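Local coordinates for Tll0287 protein (Thermosynechococcus elongatus, PDB 5B82) that carries a covalently attached heme c with His/Cys axial ligation in a PAS-like domain, and probably serves a redox or sensing role, at residues P100-A103 / L104-Q107. Sequence-based numbering, arbitrary orientation.
Sequences PRTA and LDVQ
The carboxylate of Asp105 takes Arg101 N on the anti lone pair of OD2, while the hydroxyl of Thr102 sits over one of its faces, OG1 lying 3.4 Å from Asp105 CG. Thr102 N approaches Asp105 OD2 from that same face in a weak bond of 3.3 Å; Pro100 CB is on the opposite side, beside Asp105 CB. The bond from Arg101 N to Asp105 OD2 is the shorter and straighter of the two, 2.9 Å at 163°. Thr102 returns the favour: with chi1 at 57°, OG1 is tucked between its own backbone N and carbonyl carbon, and from there it accepts Asp105 N at 3.2 Å. This is a capping box, with Thr102 as N-cap of helix 103-114. Behind it the helical bonds begin, Val106 N to Thr102 O at 3.3 Å and Gln107 N to Ala103 O at 2.9 Å. Pro100 CB also reaches Val106 CG2 loosely, at 4.3 Å. Arg87 NH2 of strand 85-89 pairs with Asp105 OD2 in a salt bridge. An asparagine in place of Asp105 would probably leave Arg87 without that carboxylate charge. OD2 of the buried Asp105 thus collects one firm and one weak backbone N-H and a guanidinium, a setting likely to favour the ionised carboxylate, and ties the helix start to the loop that carries the heme-binding residues Asn95 and His98.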
loop_
_atom_site.group_PDB
_atom_site.type_symbol
_atom_site.label_atom_id
_atom_site.label_comp_id
_atom_site.label_asym_id
_atom_site.label_seq_id
_atom_site.Cartn_x
_atom_site.Cartn_y
_atom_site.Cartn_z
ATOM N N PRO A 100 -7.116 -7.495 -4.265
ATOM C CA PRO A 100 -7.849 -6.832 -5.345
ATOM C C PRO A 100 -9.311 -7.274 -5.274
ATOM O O PRO A 100 -9.569 -8.433 -4.951
ATOM C CB PRO A 100 -7.172 -7.374 -6.603
ATOM C CG PRO A 100 -5.774 -7.762 -6.138
ATOM C CD PRO A 100 -6.007 -8.322 -4.767
ATOM N N ARG A 101 -10.245 -6.368 -5.539
ATOM C CA ARG A 101 -11.668 -6.694 -5.428
ATOM C C ARG A 101 -12.426 -6.504 -6.725
ATOM O O ARG A 101 -13.424 -7.183 -6.975
ATOM C CB ARG A 101 -12.323 -5.836 -4.352
ATOM C CG ARG A 101 -11.858 -6.160 -2.957
ATOM C CD ARG A 101 -12.449 -5.200 -1.950
ATOM N NE ARG A 101 -12.021 -5.544 -0.603
ATOM C CZ ARG A 101 -12.052 -4.704 0.423
ATOM N NH1 ARG A 101 -12.486 -3.464 0.248
ATOM N NH2 ARG A 101 -11.644 -5.106 1.617
ATOM N N THR A 102 -11.965 -5.567 -7.543
ATOM C CA THR A 102 -12.680 -5.198 -8.757
ATOM C C THR A 102 -11.795 -5.279 -9.989
ATOM O O THR A 102 -10.569 -5.365 -9.877
ATOM C CB THR A 102 -13.212 -3.761 -8.675
ATOM O OG1 THR A 102 -12.121 -2.870 -8.433
ATOM C CG2 THR A 102 -14.235 -3.618 -7.554
ATOM N N ALA A 103 -12.432 -5.246 -11.159
ATOM C CA ALA A 103 -11.729 -5.184 -12.436
ATOM C C ALA A 103 -10.845 -3.951 -12.493
ATOM O O ALA A 103 -9.786 -3.964 -13.119
ATOM C CB ALA A 103 -12.715 -5.179 -13.591
ATOM N N LEU A 104 -11.269 -2.879 -11.835
ATOM C CA LEU A 104 -10.455 -1.670 -11.799
ATOM C C LEU A 104 -9.177 -1.863 -10.989
ATOM O O LEU A 104 -8.114 -1.357 -11.369
ATOM C CB LEU A 104 -11.253 -0.488 -11.252
ATOM C CG LEU A 104 -10.482 0.829 -11.174
ATOM C CD1 LEU A 104 -9.832 1.194 -12.501
ATOM C CD2 LEU A 104 -11.413 1.934 -10.701
ATOM N N ASP A 105 -9.267 -2.572 -9.870
ATOM C CA ASP A 105 -8.064 -2.855 -9.089
ATOM C C ASP A 105 -7.034 -3.571 -9.970
ATOM O O ASP A 105 -5.849 -3.185 -10.030
ATOM C CB ASP A 105 -8.387 -3.708 -7.855
ATOM C CG ASP A 105 -9.105 -2.924 -6.759
ATOM O OD1 ASP A 105 -8.922 -1.691 -6.673
ATOM O OD2 ASP A 105 -9.833 -3.552 -5.962
ATOM N N VAL A 106 -7.505 -4.601 -10.669
ATOM C CA VAL A 106 -6.638 -5.438 -11.483
ATOM C C VAL A 106 -6.075 -4.634 -12.640
ATOM O O VAL A 106 -4.890 -4.753 -12.976
ATOM C CB VAL A 106 -7.365 -6.697 -12.007
ATOM C CG1 VAL A 106 -6.453 -7.497 -12.914
ATOM C CG2 VAL A 106 -7.830 -7.559 -10.849
ATOM N N GLN A 107 -6.922 -3.806 -13.236
ATOM C CA GLN A 107 -6.521 -2.924 -14.326
ATOM C C GLN A 107 -5.408 -1.973 -13.885
ATOM O O GLN A 107 -4.444 -1.735 -14.624
ATOM C CB GLN A 107 -7.720 -2.109 -14.821
ATOM C CG GLN A 107 -7.371 -1.094 -15.907
ATOM C CD GLN A 107 -8.431 -0.010 -16.078
ATOM O OE1 GLN A 107 -8.111 1.137 -16.403
ATOM N NE2 GLN A 107 -9.694 -0.369 -15.863
#